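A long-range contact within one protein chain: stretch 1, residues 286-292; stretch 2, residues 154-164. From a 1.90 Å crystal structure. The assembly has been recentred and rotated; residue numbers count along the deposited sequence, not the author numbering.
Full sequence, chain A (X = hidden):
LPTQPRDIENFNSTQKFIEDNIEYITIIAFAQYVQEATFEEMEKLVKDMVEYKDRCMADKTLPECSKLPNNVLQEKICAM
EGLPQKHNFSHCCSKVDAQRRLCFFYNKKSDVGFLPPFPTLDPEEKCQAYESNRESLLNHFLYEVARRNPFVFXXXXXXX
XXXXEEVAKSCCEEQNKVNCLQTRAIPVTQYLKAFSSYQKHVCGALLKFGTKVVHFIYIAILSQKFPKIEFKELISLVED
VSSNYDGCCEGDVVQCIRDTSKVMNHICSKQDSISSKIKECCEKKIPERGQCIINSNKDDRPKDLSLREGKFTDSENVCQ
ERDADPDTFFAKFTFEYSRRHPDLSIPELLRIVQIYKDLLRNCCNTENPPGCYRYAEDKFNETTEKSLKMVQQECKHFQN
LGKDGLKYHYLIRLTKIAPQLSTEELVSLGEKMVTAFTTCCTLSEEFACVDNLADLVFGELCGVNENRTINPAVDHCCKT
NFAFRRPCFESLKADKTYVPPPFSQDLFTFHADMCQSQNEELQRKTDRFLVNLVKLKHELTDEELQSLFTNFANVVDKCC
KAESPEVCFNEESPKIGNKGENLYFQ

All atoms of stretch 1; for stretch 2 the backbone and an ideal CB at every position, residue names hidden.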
# COMPACT_ATOMS: atom_id res chain seq x y z
N ILE A 286 1.72 -23.20 4.45
CA ILE A 286 1.23 -22.25 3.46
C ILE A 286 -0.04 -21.64 4.08
O ILE A 286 -0.80 -22.39 4.67
CB ILE A 286 0.86 -22.94 2.12
CG1 ILE A 286 2.05 -23.73 1.54
CG2 ILE A 286 0.38 -21.91 1.10
CD1 ILE A 286 1.66 -24.70 0.43
N PRO A 287 -0.28 -20.33 4.02
CA PRO A 287 0.60 -19.30 3.47
C PRO A 287 1.44 -18.56 4.54
O PRO A 287 1.97 -17.49 4.25
CB PRO A 287 -0.41 -18.33 2.82
CG PRO A 287 -1.57 -18.37 3.76
CD PRO A 287 -1.59 -19.75 4.40
N GLU A 288 1.55 -19.14 5.74
CA GLU A 288 2.22 -18.47 6.87
C GLU A 288 3.74 -18.47 6.68
O GLU A 288 4.36 -17.42 6.82
CB GLU A 288 1.84 -19.14 8.20
CG GLU A 288 1.78 -18.18 9.38
CD GLU A 288 0.52 -17.33 9.40
OE1 GLU A 288 -0.13 -17.15 8.34
OE2 GLU A 288 0.17 -16.83 10.49
N ARG A 289 4.31 -19.63 6.34
CA ARG A 289 5.75 -19.81 6.01
C ARG A 289 6.35 -18.71 5.08
O ARG A 289 7.56 -18.46 5.15
CB ARG A 289 6.03 -21.28 5.52
CG ARG A 289 7.11 -21.56 4.45
CD ARG A 289 6.52 -21.83 3.07
NE ARG A 289 5.46 -20.88 2.74
CZ ARG A 289 4.75 -20.82 1.61
NH1 ARG A 289 4.96 -21.71 0.63
NH2 ARG A 289 3.83 -19.87 1.47
N GLY A 290 5.50 -18.03 4.29
CA GLY A 290 5.89 -16.96 3.39
C GLY A 290 5.58 -15.54 3.85
O GLY A 290 6.34 -14.60 3.57
N GLN A 291 4.43 -15.35 4.52
CA GLN A 291 4.18 -14.09 5.25
C GLN A 291 5.23 -13.94 6.40
O GLN A 291 5.59 -12.82 6.79
CB GLN A 291 2.74 -13.99 5.79
CG GLN A 291 1.57 -13.78 4.79
CD GLN A 291 1.79 -12.78 3.65
OE1 GLN A 291 1.30 -11.64 3.70
NE2 GLN A 291 2.47 -13.22 2.60
N CYS A 292 5.70 -15.08 6.93
CA CYS A 292 6.87 -15.17 7.81
C CYS A 292 8.15 -14.67 7.13
O CYS A 292 8.76 -13.70 7.61
CB CYS A 292 7.08 -16.62 8.27
SG CYS A 292 8.35 -16.87 9.53
N UNK A 154 -3.98 -12.45 -2.28
CA UNK A 154 -4.67 -13.57 -1.60
C UNK A 154 -3.94 -14.18 -0.41
O UNK A 154 -4.59 -14.42 0.62
CB UNK A 154 -4.93 -14.68 -2.62
N UNK A 155 -2.63 -14.45 -0.53
CA UNK A 155 -1.92 -15.01 0.61
C UNK A 155 -1.99 -14.09 1.84
O UNK A 155 -2.13 -14.55 2.97
CB UNK A 155 -0.46 -15.27 0.23
N UNK A 156 -1.98 -12.77 1.61
CA UNK A 156 -2.12 -11.80 2.68
C UNK A 156 -3.51 -11.86 3.36
O UNK A 156 -3.63 -11.93 4.61
CB UNK A 156 -1.87 -10.40 2.13
N UNK A 157 -4.55 -11.86 2.54
CA UNK A 157 -5.92 -11.89 3.00
C UNK A 157 -6.24 -13.17 3.76
O UNK A 157 -6.94 -13.13 4.80
CB UNK A 157 -6.87 -11.73 1.81
N UNK A 158 -5.76 -14.29 3.24
CA UNK A 158 -5.91 -15.59 3.95
C UNK A 158 -5.18 -15.62 5.31
O UNK A 158 -5.68 -16.16 6.30
CB UNK A 158 -5.38 -16.72 3.07
N UNK A 159 -3.99 -15.06 5.38
CA UNK A 159 -3.30 -14.88 6.64
C UNK A 159 -4.08 -13.98 7.61
O UNK A 159 -4.18 -14.26 8.84
CB UNK A 159 -1.91 -14.29 6.38
N UNK A 160 -4.59 -12.88 7.07
CA UNK A 160 -5.43 -11.99 7.85
C UNK A 160 -6.67 -12.75 8.40
O UNK A 160 -6.97 -12.62 9.57
CB UNK A 160 -5.86 -10.80 6.99
N UNK A 161 -7.34 -13.57 7.58
CA UNK A 161 -8.51 -14.34 8.03
C UNK A 161 -8.15 -15.30 9.13
O UNK A 161 -8.91 -15.41 10.10
CB UNK A 161 -9.13 -15.11 6.86
N UNK A 162 -6.99 -15.94 9.00
CA UNK A 162 -6.48 -16.87 10.03
C UNK A 162 -6.28 -16.15 11.39
O UNK A 162 -6.73 -16.63 12.42
CB UNK A 162 -5.16 -17.49 9.57
N UNK A 163 -5.58 -15.02 11.36
CA UNK A 163 -5.35 -14.24 12.56
C UNK A 163 -6.63 -13.66 13.16
O UNK A 163 -6.80 -13.66 14.40
CB UNK A 163 -4.37 -13.11 12.25
N UNK A 164 -7.57 -13.27 12.29
CA UNK A 164 -8.84 -12.79 12.75
C UNK A 164 -9.59 -13.91 13.47
O UNK A 164 -10.16 -13.68 14.53
CB UNK A 164 -9.66 -12.24 11.58

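Stretch 2 is one helix. The short helix 288-292 crosses it at 105°, with the axes 10.0 Å apart at closest approach.

Position 154 is out of reach of stretch 1, which sets no demand there. The residue is Ala154.

Position 155 points sideways. Its ideal CB lies 4.0 Å from Pro287 CB and 4.3 Å from Gln291 NE2. The nearest CA atoms of the two stretches meet here, Pro287 CA to position 155 CA at 5.7 Å. A small or compact apolar side chain suits such a close approach; Ala, Val or Pro would all serve. The deposited residue is Pro155. Pro155 CB makes an apolar contact with Pro287 CB at 4.2 Å.

Position 156 points away overall, yet its ideal CB is 3.7 Å from Gln291 OE1. That oxygen is an acceptor, so a short donor such as Ser or Thr would fit; Ala would leave it unmet from here. The residue is Thr156. Thr156 OG1 lies 3.0 Å from Gln291 OE1, a hydrogen-bonding distance, but the hydroxyl proton has another acceptor within reach.

Position 157 points away, and stretch 1 places no limit on it. It is Leu157.

Position 158 points toward stretch 1, with its ideal CB 4.2 Å from Pro287 CG. An apolar side chain suits the proline ring: Ala, Val, Leu or Ile. Leu158 is found, and its CB touches Pro287 CG.

Position 159 points toward stretch 1. Its ideal CB is 3.9 Å from both Gln291 CG and Glu288 OE1. The surroundings are mixed and close, which favours Ala, Ser, Thr or Val. The residue is Thr159. Thr159 OG1 sits 3.6 Å from Pro287 CG and 3.2 Å from Gln291 CG. The hydroxyl donates back to its own helix, Thr159 OG1 to Pro155 O at 3.0 Å. The methyl Thr159 CG2 lies 3.3 Å from Glu288 OE1.

Position 160 points away and 161 is out of reach, so stretch 1 sets no demand. They are Val160 and Ala161.

Position 162 points toward stretch 1, but its ideal CB is 5.2 Å from Glu288 OE1. Many side chains could stand here, a long basic one included. Val162 makes no close contact.

Position 163 points sideways, with nothing of stretch 1 within 5.5 Å of its ideal CB. A longer side chain could still reach the Glu288 carboxylate; Lys, Arg, His or Gln could donate to it. His163 does so with chi1 in m. His163 NE2 donates to Glu288 OE2 at 2.6 Å, with an N-H...O angle of 164°, and the oxygen lies at the ring edge, near its plane. Glu288 is poorly ordered.

Position 164 is out of reach. It is Phe164.

Stretch 2 154-164: APTLLTVAVHF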
# COMPACT_ATOMS: atom_id res chain seq x y z
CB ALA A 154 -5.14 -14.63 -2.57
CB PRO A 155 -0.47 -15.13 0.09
CG PRO A 155 -0.61 -15.28 -1.38
CD PRO A 155 -1.78 -14.43 -1.74
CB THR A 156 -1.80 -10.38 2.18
OG1 THR A 156 -0.48 -10.40 1.62
CG2 THR A 156 -1.87 -9.40 3.32
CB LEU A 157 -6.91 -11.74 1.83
CG LEU A 157 -7.76 -10.51 1.63
CD1 LEU A 157 -7.25 -9.23 2.31
CD2 LEU A 157 -8.09 -10.28 0.17
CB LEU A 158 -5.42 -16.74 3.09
CG LEU A 158 -6.22 -17.05 1.83
CD1 LEU A 158 -5.42 -17.98 0.93
CD2 LEU A 158 -7.57 -17.65 2.12
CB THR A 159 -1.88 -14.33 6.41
OG1 THR A 159 -1.13 -15.29 5.66
CG2 THR A 159 -1.16 -14.06 7.74
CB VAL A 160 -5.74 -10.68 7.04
CG1 VAL A 160 -6.87 -9.87 7.65
CG2 VAL A 160 -4.49 -9.82 7.00
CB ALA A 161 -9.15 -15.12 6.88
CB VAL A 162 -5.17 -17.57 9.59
CG1 VAL A 162 -4.47 -18.25 10.75
CG2 VAL A 162 -5.48 -18.62 8.53
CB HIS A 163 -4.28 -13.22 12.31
CG HIS A 163 -2.93 -13.86 12.27
ND1 HIS A 163 -2.04 -13.77 13.31
CD2 HIS A 163 -2.40 -14.74 11.39
CE1 HIS A 163 -0.97 -14.48 13.03
NE2 HIS A 163 -1.16 -15.08 11.87
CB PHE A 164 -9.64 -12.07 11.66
CG PHE A 164 -9.47 -10.55 11.67
CD1 PHE A 164 -9.90 -9.80 12.77
CD2 PHE A 164 -8.89 -9.87 10.59
CE1 PHE A 164 -9.76 -8.41 12.77
CE2 PHE A 164 -8.78 -8.47 10.58
CZ PHE A 164 -9.20 -7.74 11.68
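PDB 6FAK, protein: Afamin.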